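Local coordinates for protein kinase (Staphylococcus aureus subsp. aureus Mu50, PDB 3PY9) that is a membrane-bound serine/threonine kinase whose extracellular PASTA region probably senses muropeptides from the cell wall, at residues K231-D243 with R266-D280. Residues are numbered along the deposited sequence; the frame is centred on the assembly and turned at random.
Sequences KSQKVKVYIKDKD and RIEKGKTASYIVKVD
Asp280, just past the end of strand 272-279, reaches across to Gln233 and Lys234 with its carboxylate. Its CB leads to a carboxylate carbon, CG, 3.9 Å from Gln233 CB. With chi1 at -75°, CG sits beside Asp280's own backbone N, and the group turns toward the neighbouring strand 233-241. OD1 takes the Lys234 N-H in a nearly straight bond (N to OD1 3.0 Å), met from above the carboxylate plane. OD2 rests against Gln233 CG at 3.4 Å and accepts from a water that also donates to Ser232 O. Asp280 N in turn gives to Lys234 O, so backbone and side chain of one residue hold both backbone polar atoms, N and O, of Lys234. The Gln233 amide stands almost perpendicular to this carboxylate, its OE1 bonded to Thr226 N.

From there the hydrogen-bonded antiparallel pairs are Lys236-Lys278, Tyr238-Ile276 and Lys240-Ser274, with non-hydrogen-bonded pairs between. On the side of the sheet that carries Tyr238 and Lys278, the extended lysine chain runs about at right angles to the tyrosine side chain, CD 3.8 Å from Tyr238 CE2. On the other side of the sheet Val235 CG1 meets Val277 CG1 at 3.7 Å. At the far end Asp241 OD2 accepts the Arg266 N-H through its anti lone pair, and Lys242 N gives to Arg266 O.

In this C-terminal PASTA-like domain, strand 233-241 also pairs with 251-255, and strand 272-279 with 282-290. Ile263 of strand 259-265 packs on Val237, Ile239 and Tyr275 and helps cover the buried side, consistent with the beta-sandwich character of the E-set clan.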
loop_
_atom_site.group_PDB
_atom_site.type_symbol
_atom_site.label_atom_id
_atom_site.label_comp_id
_atom_site.label_asym_id
_atom_site.label_seq_id
_atom_site.Cartn_x
_atom_site.Cartn_y
_atom_site.Cartn_z
ATOM N N LYS A 231 10.179 -42.857 -21.058
ATOM C CA LYS A 231 10.529 -41.457 -21.045
ATOM C C LYS A 231 11.547 -41.196 -19.929
ATOM O O LYS A 231 11.513 -41.827 -18.878
ATOM C CB LYS A 231 9.280 -40.572 -20.906
ATOM C CG LYS A 231 8.310 -40.627 -22.102
ATOM C CD LYS A 231 8.990 -40.435 -23.474
ATOM C CE LYS A 231 8.004 -40.607 -24.645
ATOM N NZ LYS A 231 7.543 -42.026 -24.862
ATOM N N SER A 232 12.465 -40.280 -20.191
ATOM C CA SER A 232 13.481 -39.911 -19.224
ATOM C C SER A 232 12.869 -39.220 -18.015
ATOM O O SER A 232 11.753 -38.683 -18.066
ATOM C CB SER A 232 14.529 -39.013 -19.876
ATOM O OG SER A 232 13.969 -37.802 -20.349
ATOM N N GLN A 233 13.609 -39.282 -16.918
ATOM C CA GLN A 233 13.319 -38.538 -15.709
ATOM C C GLN A 233 14.472 -37.588 -15.485
ATOM O O GLN A 233 15.632 -37.902 -15.797
ATOM C CB GLN A 233 13.234 -39.471 -14.519
ATOM C CG GLN A 233 12.118 -40.467 -14.569
ATOM C CD GLN A 233 12.135 -41.393 -13.381
ATOM O OE1 GLN A 233 13.094 -42.109 -13.161
ATOM N NE2 GLN A 233 11.067 -41.375 -12.602
ATOM N N LYS A 234 14.159 -36.442 -14.911
ATOM C CA LYS A 234 15.160 -35.441 -14.638
ATOM C C LYS A 234 15.701 -35.565 -13.213
ATOM O O LYS A 234 14.950 -35.624 -12.238
ATOM C CB LYS A 234 14.569 -34.055 -14.842
ATOM C CG LYS A 234 15.615 -32.975 -15.126
ATOM C CD LYS A 234 15.022 -31.553 -15.005
ATOM C CE LYS A 234 13.502 -31.518 -15.190
ATOM N NZ LYS A 234 13.066 -32.134 -16.478
ATOM N N VAL A 235 17.020 -35.595 -13.108
ATOM C CA VAL A 235 17.673 -35.693 -11.822
ATOM C C VAL A 235 18.243 -34.326 -11.492
ATOM O O VAL A 235 18.829 -33.671 -12.351
ATOM C CB VAL A 235 18.777 -36.772 -11.823
ATOM C CG1 VAL A 235 19.410 -36.919 -10.450
ATOM C CG2 VAL A 235 18.198 -38.085 -12.288
ATOM N N LYS A 236 18.033 -33.899 -10.250
ATOM C CA LYS A 236 18.626 -32.675 -9.743
ATOM C C LYS A 236 19.309 -32.984 -8.423
ATOM O O LYS A 236 18.693 -33.531 -7.491
ATOM C CB LYS A 236 17.568 -31.576 -9.582
ATOM C CG LYS A 236 17.066 -31.011 -10.901
ATOM C CD LYS A 236 16.070 -29.893 -10.692
ATOM C CE LYS A 236 15.188 -29.729 -11.926
ATOM N NZ LYS A 236 14.113 -30.779 -11.957
ATOM N N VAL A 237 20.593 -32.646 -8.375
ATOM C CA VAL A 237 21.447 -32.867 -7.230
ATOM C C VAL A 237 21.724 -31.505 -6.586
ATOM O O VAL A 237 22.194 -30.561 -7.245
ATOM C CB VAL A 237 22.769 -33.549 -7.652
ATOM C CG1 VAL A 237 23.564 -34.014 -6.433
ATOM C CG2 VAL A 237 22.495 -34.734 -8.593
ATOM N N TYR A 238 21.399 -31.399 -5.304
ATOM C CA TYR A 238 21.621 -30.167 -4.542
ATOM C C TYR A 238 22.652 -30.478 -3.485
ATOM O O TYR A 238 22.545 -31.489 -2.795
ATOM C CB TYR A 238 20.331 -29.655 -3.888
ATOM C CG TYR A 238 19.157 -29.511 -4.827
ATOM C CD1 TYR A 238 18.797 -28.268 -5.350
ATOM C CD2 TYR A 238 18.397 -30.627 -5.199
ATOM C CE1 TYR A 238 17.699 -28.143 -6.222
ATOM C CE2 TYR A 238 17.314 -30.517 -6.064
ATOM C CZ TYR A 238 16.963 -29.275 -6.574
ATOM O OH TYR A 238 15.872 -29.186 -7.426
ATOM N N ILE A 239 23.656 -29.614 -3.381
ATOM C CA ILE A 239 24.785 -29.813 -2.469
ATOM C C ILE A 239 24.869 -28.665 -1.467
ATOM O O ILE A 239 24.669 -27.511 -1.834
ATOM C CB ILE A 239 26.130 -29.975 -3.266
ATOM C CG1 ILE A 239 26.328 -31.418 -3.694
ATOM C CG2 ILE A 239 27.336 -29.596 -2.452
ATOM C CD1 ILE A 239 25.671 -31.757 -5.001
ATOM N N LYS A 240 25.127 -28.997 -0.203
ATOM C CA LYS A 240 25.549 -28.012 0.809
ATOM C C LYS A 240 26.954 -28.386 1.258
ATOM O O LYS A 240 27.129 -29.430 1.872
ATOM C CB LYS A 240 24.612 -28.007 2.018
ATOM C CG LYS A 240 23.204 -27.527 1.722
ATOM C CD LYS A 240 22.350 -27.406 2.990
ATOM C CE LYS A 240 20.927 -26.977 2.632
ATOM N NZ LYS A 240 19.926 -27.280 3.698
ATOM N N ASP A 241 27.951 -27.563 0.922
ATOM C CA ASP A 241 29.355 -27.806 1.320
ATOM C C ASP A 241 30.121 -26.485 1.493
ATOM O O ASP A 241 29.503 -25.450 1.760
ATOM C CB ASP A 241 30.066 -28.739 0.322
ATOM C CG ASP A 241 30.215 -28.123 -1.070
ATOM O OD1 ASP A 241 29.462 -27.184 -1.390
ATOM O OD2 ASP A 241 31.085 -28.593 -1.840
ATOM N N LYS A 242 31.448 -26.509 1.327
ATOM C CA LYS A 242 32.269 -25.298 1.555
ATOM C C LYS A 242 31.762 -24.052 0.807
ATOM O O LYS A 242 31.644 -22.976 1.395
ATOM C CB LYS A 242 33.764 -25.553 1.278
ATOM C CG LYS A 242 34.275 -25.251 -0.153
ATOM C CD LYS A 242 33.912 -26.349 -1.172
ATOM C CE LYS A 242 34.215 -25.955 -2.625
ATOM N NZ LYS A 242 35.666 -25.742 -2.878
ATOM N N ASP A 243 31.427 -24.224 -0.471
ATOM C CA ASP A 243 31.116 -23.108 -1.359
ATOM C C ASP A 243 29.713 -23.170 -1.953
ATOM O O ASP A 243 29.404 -22.494 -2.939
ATOM C CB ASP A 243 32.169 -23.020 -2.469
ATOM C CG ASP A 243 33.412 -22.274 -2.026
ATOM O OD1 ASP A 243 33.265 -21.236 -1.349
ATOM O OD2 ASP A 243 34.537 -22.716 -2.346
ATOM N N ARG A 266 33.340 -30.681 -0.878
ATOM C CA ARG A 266 34.491 -30.087 -0.189
ATOM C C ARG A 266 34.083 -29.404 1.125
ATOM O O ARG A 266 33.274 -28.469 1.143
ATOM C CB ARG A 266 35.289 -29.162 -1.118
ATOM C CG ARG A 266 35.924 -29.882 -2.304
ATOM C CD ARG A 266 37.226 -29.229 -2.773
ATOM N NE ARG A 266 38.158 -30.216 -3.340
ATOM C CZ ARG A 266 39.197 -29.945 -4.141
ATOM N NH1 ARG A 266 39.479 -28.695 -4.510
ATOM N NH2 ARG A 266 39.963 -30.943 -4.583
ATOM N N ILE A 267 34.645 -29.902 2.222
ATOM C CA ILE A 267 34.186 -29.567 3.570
ATOM C C ILE A 267 35.286 -28.875 4.392
ATOM O O ILE A 267 36.433 -29.327 4.402
ATOM C CB ILE A 267 33.713 -30.846 4.319
ATOM C CG1 ILE A 267 32.940 -31.782 3.378
ATOM C CG2 ILE A 267 32.848 -30.480 5.509
ATOM C CD1 ILE A 267 33.319 -33.255 3.491
ATOM N N GLU A 268 34.928 -27.792 5.084
ATOM C CA GLU A 268 35.854 -27.094 5.999
ATOM C C GLU A 268 36.101 -27.863 7.311
ATOM O O GLU A 268 35.530 -28.934 7.523
ATOM C CB GLU A 268 35.330 -25.695 6.320
ATOM C CG GLU A 268 35.612 -24.654 5.251
ATOM C CD GLU A 268 35.436 -23.234 5.770
ATOM O OE1 GLU A 268 34.350 -22.644 5.557
ATOM O OE2 GLU A 268 36.384 -22.719 6.407
ATOM N N LYS A 269 36.954 -27.321 8.184
ATOM C CA LYS A 269 37.123 -27.880 9.529
ATOM C C LYS A 269 35.827 -27.674 10.307
ATOM O O LYS A 269 35.137 -26.656 10.112
ATOM C CB LYS A 269 38.268 -27.211 10.305
ATOM C CG LYS A 269 39.658 -27.300 9.686
ATOM C CD LYS A 269 40.762 -27.238 10.769
ATOM C CE LYS A 269 41.915 -26.266 10.409
ATOM N NZ LYS A 269 42.425 -26.337 8.996
ATOM N N GLY A 270 35.509 -28.646 11.167
ATOM C CA GLY A 270 34.379 -28.577 12.101
ATOM C C GLY A 270 33.010 -28.385 11.476
ATOM O O GLY A 270 32.106 -27.826 12.105
ATOM N N LYS A 271 32.856 -28.844 10.233
ATOM C CA LYS A 271 31.577 -28.739 9.520
ATOM C C LYS A 271 31.153 -30.024 8.804
ATOM O O LYS A 271 31.957 -30.967 8.626
ATOM C CB LYS A 271 31.589 -27.547 8.551
ATOM C CG LYS A 271 31.166 -26.247 9.197
ATOM C CD LYS A 271 31.478 -25.059 8.301
ATOM C CE LYS A 271 31.004 -23.762 8.924
ATOM N NZ LYS A 271 31.715 -22.594 8.325
ATOM N N THR A 272 29.870 -30.052 8.437
ATOM C CA THR A 272 29.283 -31.124 7.645
ATOM C C THR A 272 28.860 -30.577 6.293
ATOM O O THR A 272 28.459 -29.412 6.174
ATOM C CB THR A 272 28.029 -31.791 8.327
ATOM O OG1 THR A 272 27.157 -30.789 8.871
ATOM C CG2 THR A 272 28.439 -32.740 9.437
ATOM N N ALA A 273 28.975 -31.424 5.277
ATOM C CA ALA A 273 28.360 -31.164 3.981
ATOM C C ALA A 273 27.257 -32.197 3.764
ATOM O O ALA A 273 27.214 -33.212 4.453
ATOM C CB ALA A 273 29.388 -31.238 2.876
ATOM N N SER A 274 26.362 -31.926 2.822
ATOM C CA SER A 274 25.278 -32.839 2.507
ATOM C C SER A 274 24.864 -32.750 1.026
ATOM O O SER A 274 25.116 -31.733 0.347
ATOM C CB SER A 274 24.078 -32.587 3.437
ATOM O OG SER A 274 23.558 -31.268 3.323
ATOM N N TYR A 275 24.254 -33.829 0.528
ATOM C CA TYR A 275 23.615 -33.810 -0.784
ATOM C C TYR A 275 22.181 -34.308 -0.737
ATOM O O TYR A 275 21.841 -35.187 0.072
ATOM C CB TYR A 275 24.411 -34.607 -1.811
ATOM C CG TYR A 275 24.456 -36.100 -1.585
ATOM C CD1 TYR A 275 25.594 -36.696 -1.057
ATOM C CD2 TYR A 275 23.369 -36.928 -1.925
ATOM C CE1 TYR A 275 25.660 -38.072 -0.857
ATOM C CE2 TYR A 275 23.413 -38.293 -1.720
ATOM C CZ TYR A 275 24.572 -38.862 -1.190
ATOM O OH TYR A 275 24.655 -40.222 -0.981
ATOM N N ILE A 276 21.347 -33.718 -1.582
ATOM C CA ILE A 276 20.029 -34.250 -1.876
ATOM C C ILE A 276 19.997 -34.549 -3.355
ATOM O O ILE A 276 20.451 -33.741 -4.156
ATOM C CB ILE A 276 18.890 -33.231 -1.632
ATOM C CG1 ILE A 276 19.075 -32.465 -0.315
ATOM C CG2 ILE A 276 17.542 -33.908 -1.749
ATOM C CD1 ILE A 276 18.530 -33.155 0.882
ATOM N N VAL A 277 19.435 -35.701 -3.708
ATOM C CA VAL A 277 19.191 -36.075 -5.093
ATOM C C VAL A 277 17.688 -36.262 -5.267
ATOM O O VAL A 277 17.106 -37.169 -4.668
ATOM C CB VAL A 277 19.865 -37.413 -5.458
ATOM C CG1 VAL A 277 19.543 -37.788 -6.895
ATOM C CG2 VAL A 277 21.384 -37.373 -5.235
ATOM N N LYS A 278 17.089 -35.430 -6.111
ATOM C CA LYS A 278 15.682 -35.543 -6.507
ATOM C C LYS A 278 15.524 -36.056 -7.939
ATOM O O LYS A 278 16.396 -35.820 -8.785
ATOM C CB LYS A 278 14.992 -34.188 -6.391
ATOM C CG LYS A 278 15.078 -33.575 -5.005
ATOM C CD LYS A 278 14.210 -32.342 -4.931
ATOM C CE LYS A 278 14.334 -31.651 -3.601
ATOM N NZ LYS A 278 13.595 -30.367 -3.678
ATOM N N VAL A 279 14.416 -36.764 -8.193
ATOM C CA VAL A 279 14.106 -37.339 -9.503
ATOM C C VAL A 279 12.677 -36.937 -9.841
ATOM O O VAL A 279 11.732 -37.310 -9.131
ATOM C CB VAL A 279 14.285 -38.901 -9.542
ATOM C CG1 VAL A 279 13.781 -39.464 -10.848
ATOM C CG2 VAL A 279 15.770 -39.311 -9.320
ATOM N N ASP A 280 12.519 -36.160 -10.909
ATOM C CA ASP A 280 11.218 -35.525 -11.194
ATOM C C ASP A 280 10.568 -34.863 -9.959
ATOM O O ASP A 280 9.375 -35.049 -9.700
ATOM C CB ASP A 280 10.257 -36.548 -11.801
ATOM C CG ASP A 280 10.579 -36.867 -13.241
ATOM O OD1 ASP A 280 11.302 -36.107 -13.906
ATOM O OD2 ASP A 280 10.092 -37.889 -13.718
HETATM O O HOH W 1 9.437 -38.519 -16.411
#